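Local atomic coordinates of high-affinity zinc uptake system protein znuA (Streptococcus suis, PDB entry 3MFQ), a protein that probably captures zinc and related divalent metal ions outside the cell and hands them to an ABC transporter for uptake. Residues 136-139 / 140-144; 202-205 / 206-210; 225-228 / 229-232; 268-271 / 272-276. All coordinates share one frame; numbering follows the deposited sequence.

Interaction 1: residues 136-139 / 140-144; sequences KNTE and KYQAQ
T138 and Q142 make a local i to i+4 contact along helix 131-156, near the protein surface. Their side chains lie next to each other and point the same way, with T138 CG2 4.1 Å from Q142 CG. The threonine is turned for this: OG1 sits beside the backbone N (chi1 -54°), which leaves CG2 anti to that N and reaching along the helix. OG1 is bonded to I134 O one turn back and to S120 OG of helix 109-123, so a small residue with one polar and one apolar branch suits the place. Backbone bonds hold the turn together, from Q142 N to T138 O at 2.8 Å and from A143 N to E139 O at 3.0 Å; K140 N to K136 O is longer, at 3.3 Å. Y141 N is shared between N137 O, 3.2 Å away, and a weak bond to T138 O. The buried Y141 swings its ring away from the preceding turn to lie among helices 14-24, 109-123 and 266-281, whereas the charged K136, E139 and K140 lie on the exposed side, where their ends can be hydrated. N137 ND2 is hydrogen-bonded to L23 O of helix 14-24, as suits an amide donor. This split between polar and packed sides is that of an amphipathic helix, here consistent with the long helix that joins the two lobes in TroA-type metal-binding proteins.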
loop_
_atom_site.group_PDB
_atom_site.type_symbol
_atom_site.label_atom_id
_atom_site.label_comp_id
_atom_site.label_asym_id
_atom_site.label_seq_id
_atom_site.Cartn_x
_atom_site.Cartn_y
_atom_site.Cartn_z
ATOM N N LYS A 136 3.568 19.649 -15.899
ATOM C CA LYS A 136 5.002 19.468 -16.060
ATOM C C LYS A 136 5.545 18.622 -14.917
ATOM O O LYS A 136 6.348 17.714 -15.129
ATOM C CB LYS A 136 5.699 20.827 -16.088
ATOM C CG LYS A 136 7.089 20.809 -16.694
ATOM C CD LYS A 136 7.628 22.221 -16.825
ATOM C CE LYS A 136 8.987 22.245 -17.508
ATOM N NZ LYS A 136 9.534 23.630 -17.592
ATOM N N ASN A 137 5.101 18.927 -13.703
ATOM C CA ASN A 137 5.470 18.139 -12.535
ATOM C C ASN A 137 4.988 16.701 -12.641
ATOM O O ASN A 137 5.695 15.770 -12.264
ATOM C CB ASN A 137 4.903 18.777 -11.269
ATOM C CG ASN A 137 5.597 20.068 -10.916
ATOM O OD1 ASN A 137 6.480 20.526 -11.641
ATOM N ND2 ASN A 137 5.209 20.664 -9.798
ATOM N N THR A 138 3.775 16.532 -13.155
ATOM C CA THR A 138 3.169 15.217 -13.305
ATOM C C THR A 138 3.980 14.340 -14.244
ATOM O O THR A 138 4.258 13.180 -13.939
ATOM C CB THR A 138 1.748 15.331 -13.861
ATOM O OG1 THR A 138 0.985 16.220 -13.037
ATOM C CG2 THR A 138 1.076 13.969 -13.892
ATOM N N GLU A 139 4.353 14.896 -15.391
ATOM C CA GLU A 139 5.129 14.151 -16.374
ATOM C C GLU A 139 6.454 13.670 -15.791
ATOM O O GLU A 139 6.878 12.543 -16.046
ATOM C CB GLU A 139 5.372 14.991 -17.626
ATOM C CG GLU A 139 4.112 15.343 -18.388
ATOM C CD GLU A 139 4.403 15.776 -19.809
ATOM O OE1 GLU A 139 5.575 15.677 -20.232
ATOM O OE2 GLU A 139 3.463 16.211 -20.506
ATOM N N LYS A 140 7.101 14.525 -15.004
ATOM C CA LYS A 140 8.376 14.178 -14.390
ATOM C C LYS A 140 8.234 13.033 -13.390
ATOM O O LYS A 140 9.136 12.210 -13.249
ATOM C CB LYS A 140 8.997 15.395 -13.706
ATOM C CG LYS A 140 10.299 15.088 -12.986
ATOM C CD LYS A 140 10.823 16.301 -12.235
ATOM C CE LYS A 140 12.095 15.966 -11.471
ATOM N NZ LYS A 140 12.657 17.159 -10.781
ATOM N N TYR A 141 7.102 12.982 -12.695
ATOM C CA TYR A 141 6.873 11.924 -11.717
ATOM C C TYR A 141 6.406 10.638 -12.394
ATOM O O TYR A 141 6.741 9.539 -11.952
ATOM C CB TYR A 141 5.875 12.368 -10.644
ATOM C CG TYR A 141 5.737 11.390 -9.494
ATOM C CD1 TYR A 141 6.843 11.012 -8.741
ATOM C CD2 TYR A 141 4.503 10.853 -9.154
ATOM C CE1 TYR A 141 6.723 10.121 -7.689
ATOM C CE2 TYR A 141 4.373 9.961 -8.103
ATOM C CZ TYR A 141 5.485 9.600 -7.374
ATOM O OH TYR A 141 5.355 8.716 -6.329
ATOM N N GLN A 142 5.633 10.775 -13.466
ATOM C CA GLN A 142 5.228 9.614 -14.247
ATOM C C GLN A 142 6.464 8.881 -14.749
ATOM O O GLN A 142 6.559 7.658 -14.652
ATOM C CB GLN A 142 4.349 10.028 -15.428
ATOM C CG GLN A 142 2.959 10.507 -15.045
ATOM C CD GLN A 142 2.055 9.387 -14.558
ATOM O OE1 GLN A 142 0.844 9.569 -14.427
ATOM N NE2 GLN A 142 2.637 8.225 -14.292
ATOM N N ALA A 143 7.412 9.644 -15.280
ATOM C CA ALA A 143 8.655 9.084 -15.791
ATOM C C ALA A 143 9.462 8.446 -14.672
ATOM O O ALA A 143 10.119 7.427 -14.877
ATOM C CB ALA A 143 9.470 10.153 -16.488
ATOM N N GLN A 144 9.422 9.053 -13.491
ATOM C CA GLN A 144 10.126 8.510 -12.336
ATOM C C GLN A 144 9.514 7.182 -11.924
ATOM O O GLN A 144 10.218 6.274 -11.479
ATOM C CB GLN A 144 10.094 9.493 -11.167
ATOM C CG GLN A 144 10.965 10.717 -11.369
ATOM C CD GLN A 144 10.908 11.665 -10.193
ATOM O OE1 GLN A 144 11.624 12.663 -10.150
ATOM N NE2 GLN A 144 10.053 11.355 -9.227
#

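Interaction 2: residues 202-205 / 206-210; sequences IETV and NLIID
V205 and I209, one turn apart on helix 198-211, supply the apolar part of this local contact. V205 CG1 lies 4.2 Å from I209 CG1. The valine holds CG1 anti to its own backbone N (chi1 176°), which sends that methyl along the helix to its neighbour and leaves CG2 for packing against another helix. Beta-branched residues suit such a side, because they present a broad hydrocarbon surface close to the backbone. On the same buried face T204 CG2 and I208 CG1 come no nearer than 4.4 Å.

Mixed polar and apolar contacts occupy the more exposed side. I202 and N206 run side by side, with I202 CG2 3.9 Å from N206 ND2, and the asparagine's OD1 is bonded to K237 NZ, so its amide serves a partner beyond this turn. E203 bends at chi2 (-75°) and crosses L207, OE2 coming near the CD2 methyl; this is a non-bonded approach, and the acid keeps to the exposed side.

The backbone bonds are those of a regular alpha helix. N206 N donates to I202 O at 2.8 Å, I208 N to T204 O at 2.8 Å and I209 N to V205 O at 3.0 Å. The hydroxyl of T204 is bonded one turn back, to D200 O.

V205 rests on L230 and A233 of helix 225-235, while I208 and I209 both reach V234 of the same helix. I208 also meets I213 and V241, in the loops that lead to strands 215-217 and 242-244.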
loop_
_atom_site.group_PDB
_atom_site.type_symbol
_atom_site.label_atom_id
_atom_site.label_comp_id
_atom_site.label_asym_id
_atom_site.label_seq_id
_atom_site.Cartn_x
_atom_site.Cartn_y
_atom_site.Cartn_z
ATOM N N ILE A 202 -2.368 -22.043 10.029
ATOM C CA ILE A 202 -1.911 -23.382 9.674
ATOM C C ILE A 202 -1.774 -23.525 8.169
ATOM O O ILE A 202 -0.768 -24.028 7.671
ATOM C CB ILE A 202 -2.897 -24.449 10.161
ATOM C CG1 ILE A 202 -3.157 -24.291 11.660
ATOM C CG2 ILE A 202 -2.371 -25.837 9.840
ATOM C CD1 ILE A 202 -4.295 -25.145 12.174
ATOM N N GLU A 203 -2.805 -23.093 7.454
ATOM C CA GLU A 203 -2.782 -23.068 6.001
ATOM C C GLU A 203 -1.458 -22.495 5.529
ATOM O O GLU A 203 -0.803 -23.050 4.648
ATOM C CB GLU A 203 -3.928 -22.202 5.479
ATOM C CG GLU A 203 -4.948 -22.940 4.634
ATOM C CD GLU A 203 -4.436 -23.250 3.241
ATOM O OE1 GLU A 203 -5.237 -23.164 2.285
ATOM O OE2 GLU A 203 -3.236 -23.572 3.101
ATOM N N THR A 204 -1.065 -21.380 6.134
ATOM C CA THR A 204 0.171 -20.701 5.772
ATOM C C THR A 204 1.382 -21.534 6.165
ATOM O O THR A 204 2.336 -21.662 5.398
ATOM C CB THR A 204 0.263 -19.318 6.433
ATOM O OG1 THR A 204 -0.914 -18.562 6.125
ATOM C CG2 THR A 204 1.483 -18.571 5.931
ATOM N N VAL A 205 1.339 -22.102 7.365
ATOM C CA VAL A 205 2.411 -22.970 7.824
ATOM C C VAL A 205 2.666 -24.071 6.807
ATOM O O VAL A 205 3.789 -24.252 6.345
ATOM C CB VAL A 205 2.076 -23.612 9.175
ATOM C CG1 VAL A 205 3.170 -24.586 9.578
ATOM C CG2 VAL A 205 1.889 -22.542 10.232
ATOM N N ASN A 206 1.613 -24.800 6.456
ATOM C CA ASN A 206 1.723 -25.868 5.470
ATOM C C ASN A 206 2.273 -25.359 4.144
ATOM O O ASN A 206 3.008 -26.063 3.457
ATOM C CB ASN A 206 0.367 -26.533 5.247
ATOM C CG ASN A 206 -0.180 -27.175 6.506
ATOM O OD1 ASN A 206 0.523 -27.293 7.511
ATOM N ND2 ASN A 206 -1.438 -27.593 6.460
ATOM N N LEU A 207 1.913 -24.131 3.788
ATOM C CA LEU A 207 2.413 -23.525 2.561
ATOM C C LEU A 207 3.911 -23.262 2.651
ATOM O O LEU A 207 4.646 -23.468 1.686
ATOM C CB LEU A 207 1.654 -22.234 2.246
ATOM C CG LEU A 207 0.529 -22.340 1.210
ATOM C CD1 LEU A 207 0.353 -23.771 0.725
ATOM C CD2 LEU A 207 -0.780 -21.793 1.757
ATOM N N ILE A 208 4.360 -22.806 3.815
ATOM C CA ILE A 208 5.779 -22.577 4.044
ATOM C C ILE A 208 6.547 -23.884 3.917
ATOM O O ILE A 208 7.607 -23.938 3.293
ATOM C CB ILE A 208 6.031 -21.989 5.438
ATOM C CG1 ILE A 208 5.323 -20.643 5.580
ATOM C CG2 ILE A 208 7.520 -21.839 5.690
ATOM C CD1 ILE A 208 5.509 -20.002 6.932
ATOM N N ILE A 209 5.996 -24.939 4.508
ATOM C CA ILE A 209 6.627 -26.252 4.492
ATOM C C ILE A 209 6.681 -26.816 3.081
ATOM O O ILE A 209 7.701 -27.357 2.657
ATOM C CB ILE A 209 5.869 -27.248 5.386
ATOM C CG1 ILE A 209 5.549 -26.617 6.743
ATOM C CG2 ILE A 209 6.672 -28.525 5.558
ATOM C CD1 ILE A 209 6.768 -26.226 7.542
ATOM N N ASP A 210 5.574 -26.691 2.358
ATOM C CA ASP A 210 5.486 -27.213 1.002
ATOM C C ASP A 210 6.578 -26.635 0.111
ATOM O O ASP A 210 7.166 -27.346 -0.705
ATOM C CB ASP A 210 4.108 -26.916 0.402
ATOM C CG ASP A 210 2.999 -27.733 1.046
ATOM O OD1 ASP A 210 3.288 -28.829 1.574
ATOM O OD2 ASP A 210 1.835 -27.279 1.017
#

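Interaction 3: residues 225-228 / 229-232; sequences ERMK and KLQE
Two bends in M227, at chi2 (-58°) and chi3 (-75°), fold its thioether back beside L230, whose CG stands anti to the backbone N (chi1 -179°). M227 CE then lies 3.7 Å from L230 CD2, with the two side chains pointing the same way. They belong to the first turns of helix 225-235, the crossover helix of the beta-alpha-beta unit made with strands 215-217 and 242-244. Both side chains touch I216 of the first of these strands, and L230 also packs against M201 of helix 198-211, so two apolar chains, one of them a flexible thioether, suit this buried face.

R226 leaves the helix on another side, its NH1 bonded to P169 O and its side chain touching H170, a ligand of the zinc ion. Its side chain lies about 9 Å from that ion and probably helps to place the loop that carries the histidine.

Backbone bonds run from K229 N to E225 O at 2.7 Å and from Q231 N to M227 O at 2.9 Å; the one from L230 N to R226 O is weak. On the exposed side, where long charged chains belong, K229 NZ forms a salt bridge to E232 OE1 at 3.5 Å.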
loop_
_atom_site.group_PDB
_atom_site.type_symbol
_atom_site.label_atom_id
_atom_site.label_comp_id
_atom_site.label_asym_id
_atom_site.label_seq_id
_atom_site.Cartn_x
_atom_site.Cartn_y
_atom_site.Cartn_z
ATOM N N GLU A 225 3.826 -9.810 16.250
ATOM C CA GLU A 225 3.643 -11.009 17.059
ATOM C C GLU A 225 3.024 -12.117 16.221
ATOM O O GLU A 225 3.386 -13.286 16.348
ATOM C CB GLU A 225 2.748 -10.710 18.261
ATOM C CG GLU A 225 3.357 -11.102 19.596
ATOM C CD GLU A 225 3.693 -12.580 19.677
ATOM O OE1 GLU A 225 4.895 -12.912 19.764
ATOM O OE2 GLU A 225 2.758 -13.408 19.655
ATOM N N ARG A 226 2.088 -11.735 15.362
ATOM C CA ARG A 226 1.404 -12.680 14.496
ATOM C C ARG A 226 2.383 -13.507 13.675
ATOM O O ARG A 226 2.181 -14.703 13.480
ATOM C CB ARG A 226 0.457 -11.938 13.559
ATOM C CG ARG A 226 -0.252 -12.838 12.574
ATOM C CD ARG A 226 -0.895 -12.019 11.481
ATOM N NE ARG A 226 -1.665 -10.907 12.025
ATOM C CZ ARG A 226 -2.384 -10.071 11.285
ATOM N NH1 ARG A 226 -2.432 -10.225 9.970
ATOM N NH2 ARG A 226 -3.057 -9.083 11.859
ATOM N N MET A 227 3.439 -12.863 13.188
ATOM C CA MET A 227 4.422 -13.548 12.358
ATOM C C MET A 227 5.381 -14.374 13.206
ATOM O O MET A 227 5.980 -15.331 12.720
ATOM C CB MET A 227 5.193 -12.555 11.485
ATOM C CG MET A 227 4.315 -11.763 10.531
ATOM S SD MET A 227 3.349 -12.798 9.412
ATOM C CE MET A 227 4.607 -13.333 8.259
ATOM N N LYS A 228 5.522 -14.006 14.474
ATOM C CA LYS A 228 6.360 -14.775 15.384
ATOM C C LYS A 228 5.597 -15.955 15.969
ATOM O O LYS A 228 6.191 -16.958 16.358
ATOM C CB LYS A 228 6.940 -13.892 16.488
ATOM C CG LYS A 228 8.128 -13.068 16.024
ATOM C CD LYS A 228 8.977 -12.591 17.189
ATOM C CE LYS A 228 10.282 -11.982 16.699
ATOM N NZ LYS A 228 11.124 -11.480 17.821
ATOM N N LYS A 229 4.276 -15.830 16.027
ATOM C CA LYS A 229 3.422 -16.957 16.376
ATOM C C LYS A 229 3.299 -17.878 15.167
ATOM O O LYS A 229 3.012 -19.067 15.302
ATOM C CB LYS A 229 2.041 -16.477 16.825
ATOM C CG LYS A 229 1.896 -16.320 18.330
ATOM C CD LYS A 229 1.916 -17.673 19.027
ATOM C CE LYS A 229 1.824 -17.523 20.541
ATOM N NZ LYS A 229 1.686 -18.846 21.215
ATOM N N LEU A 230 3.525 -17.313 13.984
ATOM C CA LEU A 230 3.490 -18.067 12.739
ATOM C C LEU A 230 4.785 -18.849 12.574
ATOM O O LEU A 230 4.785 -19.979 12.086
ATOM C CB LEU A 230 3.294 -17.118 11.556
ATOM C CG LEU A 230 3.198 -17.735 10.160
ATOM C CD1 LEU A 230 2.019 -18.686 10.077
ATOM C CD2 LEU A 230 3.082 -16.646 9.107
ATOM N N GLN A 231 5.887 -18.231 12.984
ATOM C CA GLN A 231 7.197 -18.866 12.962
ATOM C C GLN A 231 7.242 -20.039 13.929
ATOM O O GLN A 231 7.770 -21.106 13.615
ATOM C CB GLN A 231 8.266 -17.852 13.352
ATOM C CG GLN A 231 9.567 -18.472 13.816
ATOM C CD GLN A 231 10.556 -17.437 14.309
ATOM O OE1 GLN A 231 10.312 -16.751 15.303
ATOM N NE2 GLN A 231 11.680 -17.320 13.618
ATOM N N GLU A 232 6.688 -19.821 15.116
ATOM C CA GLU A 232 6.660 -20.829 16.165
ATOM C C GLU A 232 5.910 -22.077 15.710
ATOM O O GLU A 232 6.310 -23.201 16.014
ATOM C CB GLU A 232 6.011 -20.242 17.418
ATOM C CG GLU A 232 5.966 -21.170 18.611
ATOM C CD GLU A 232 5.359 -20.501 19.829
ATOM O OE1 GLU A 232 4.324 -20.993 20.327
ATOM O OE2 GLU A 232 5.911 -19.474 20.283
#

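Interaction 4: residues 268-271 / 272-276; sequences DMYK and HNVKL
M269 and N273 make a van der Waals contact between sulfur and amide on helix 266-281, the C-terminal helix of the fold. It is an amphipathic helix, with V274 packing on helix 131-156 and M269 and N273 packing on the loop of L251 and F252. M269 has CG anti to the backbone N (chi1 173°) and bends at chi2 and chi3, placing SD 3.6 Å from N273 ND2 as the two chains cross. The ND2 group is bonded to F252 O, in the loop that carries the zinc ligand D254. An asparagine suits this buried place because its amide can satisfy a loop carbonyl, and methionine can fill the space beside it. H272 acts in a similar way, with NE2 bonded to E250 O and its ring meeting that of F252 at about 45°.

Four backbone bonds of the i to i+4 kind hold the turn, among them K275 N to K271 O at 2.8 Å.

A charged contact stands apart from these. The extended chain of K271 makes a cation-pi contact with W151 of helix 131-156, as a long cationic chain can.

Apolar packing completes the contact. V274, a small beta-branched residue, packs on W151, V152 and L156 of helix 131-156. Its CG2 methyl meets the edge of the Y270 ring near the ring plane, 4.1 Å from Y270 CD1.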
loop_
_atom_site.group_PDB
_atom_site.type_symbol
_atom_site.label_atom_id
_atom_site.label_comp_id
_atom_site.label_asym_id
_atom_site.label_seq_id
_atom_site.Cartn_x
_atom_site.Cartn_y
_atom_site.Cartn_z
ATOM N N ASP A 268 10.635 5.677 -2.565
ATOM C CA ASP A 268 11.604 5.208 -1.580
ATOM C C ASP A 268 11.030 4.065 -0.753
ATOM O O ASP A 268 11.711 3.077 -0.486
ATOM C CB ASP A 268 12.065 6.357 -0.682
ATOM C CG ASP A 268 12.938 7.356 -1.419
ATOM O OD1 ASP A 268 13.364 7.052 -2.553
ATOM O OD2 ASP A 268 13.200 8.444 -0.866
ATOM N N MET A 269 9.770 4.199 -0.356
ATOM C CA MET A 269 9.083 3.125 0.343
ATOM C C MET A 269 9.110 1.867 -0.511
ATOM O O MET A 269 9.228 0.757 -0.001
ATOM C CB MET A 269 7.639 3.524 0.651
ATOM C CG MET A 269 6.781 2.405 1.222
ATOM S SD MET A 269 6.128 1.284 -0.033
ATOM C CE MET A 269 5.016 2.373 -0.916
ATOM N N TYR A 270 9.005 2.053 -1.819
ATOM C CA TYR A 270 8.995 0.934 -2.749
ATOM C C TYR A 270 10.347 0.238 -2.785
ATOM O O TYR A 270 10.437 -0.984 -2.643
ATOM C CB TYR A 270 8.652 1.428 -4.148
ATOM C CG TYR A 270 7.745 0.508 -4.916
ATOM C CD1 TYR A 270 8.157 -0.767 -5.267
ATOM C CD2 TYR A 270 6.475 0.919 -5.301
ATOM C CE1 TYR A 270 7.332 -1.606 -5.968
ATOM C CE2 TYR A 270 5.642 0.080 -6.009
ATOM C CZ TYR A 270 6.077 -1.183 -6.340
ATOM O OH TYR A 270 5.261 -2.035 -7.047
ATOM N N LYS A 271 11.396 1.025 -2.993
ATOM C CA LYS A 271 12.748 0.491 -3.055
ATOM C C LYS A 271 13.080 -0.229 -1.760
ATOM O O LYS A 271 13.621 -1.333 -1.774
ATOM C CB LYS A 271 13.758 1.613 -3.307
ATOM C CG LYS A 271 13.583 2.323 -4.638
ATOM C CD LYS A 271 14.640 3.400 -4.828
ATOM C CE LYS A 271 14.466 4.115 -6.156
ATOM N NZ LYS A 271 15.490 5.177 -6.349
ATOM N N HIS A 272 12.748 0.404 -0.641
ATOM C CA HIS A 272 12.957 -0.189 0.672
ATOM C C HIS A 272 12.356 -1.587 0.747
ATOM O O HIS A 272 13.014 -2.538 1.173
ATOM C CB HIS A 272 12.348 0.697 1.756
ATOM C CG HIS A 272 12.303 0.053 3.108
ATOM N ND1 HIS A 272 13.294 0.232 4.048
ATOM C CD2 HIS A 272 11.387 -0.766 3.674
ATOM C CE1 HIS A 272 12.989 -0.450 5.139
ATOM N NE2 HIS A 272 11.836 -1.065 4.937
ATOM N N ASN A 273 11.099 -1.706 0.334
ATOM C CA ASN A 273 10.428 -2.995 0.324
ATOM C C ASN A 273 11.170 -4.003 -0.543
ATOM O O ASN A 273 11.445 -5.123 -0.114
ATOM C CB ASN A 273 8.980 -2.844 -0.149
ATOM C CG ASN A 273 8.073 -2.270 0.924
ATOM O OD1 ASN A 273 8.519 -1.946 2.024
ATOM N ND2 ASN A 273 6.789 -2.151 0.609
ATOM N N VAL A 274 11.503 -3.592 -1.762
ATOM C CA VAL A 274 12.174 -4.467 -2.716
ATOM C C VAL A 274 13.530 -4.968 -2.219
ATOM O O VAL A 274 13.778 -6.171 -2.203
ATOM C CB VAL A 274 12.352 -3.775 -4.074
ATOM C CG1 VAL A 274 13.317 -4.556 -4.939
ATOM C CG2 VAL A 274 11.009 -3.625 -4.765
ATOM N N LYS A 275 14.405 -4.048 -1.822
ATOM C CA LYS A 275 15.721 -4.427 -1.309
ATOM C C LYS A 275 15.585 -5.432 -0.171
ATOM O O LYS A 275 16.362 -6.378 -0.063
ATOM C CB LYS A 275 16.498 -3.202 -0.817
ATOM C CG LYS A 275 16.975 -2.252 -1.907
ATOM C CD LYS A 275 17.939 -1.215 -1.334
ATOM C CE LYS A 275 18.337 -0.172 -2.373
ATOM N NZ LYS A 275 19.358 0.778 -1.844
ATOM N N LEU A 276 14.588 -5.215 0.677
ATOM C CA LEU A 276 14.372 -6.061 1.841
ATOM C C LEU A 276 14.083 -7.494 1.420
ATOM O O LEU A 276 14.597 -8.444 2.009
ATOM C CB LEU A 276 13.215 -5.515 2.681
ATOM C CG LEU A 276 13.009 -6.137 4.062
ATOM C CD1 LEU A 276 14.254 -5.958 4.911
ATOM C CD2 LEU A 276 11.805 -5.523 4.750
#

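Interactions 2 and 3 are direct neighbours: helices 198-211 and 225-235 pack together, with V205 CG2 3.9 Å from L230 CD1 and T204 CG2 4.0 Å from L230 CD2. Interaction 1 lies on the opposite side of the chain's centre from both, its own centre about 42 Å from that of interaction 2. Interaction 4 falls between these extremes, its centre about 20 Å from that of interaction 1 and about 23 Å from that of interaction 3. It also packs on the same helix 131-156 that carries interaction 1. The zinc site of H41, H104, H170 and D254 lies about 9 Å from the side chain of R226 and about 11 Å from that of N273.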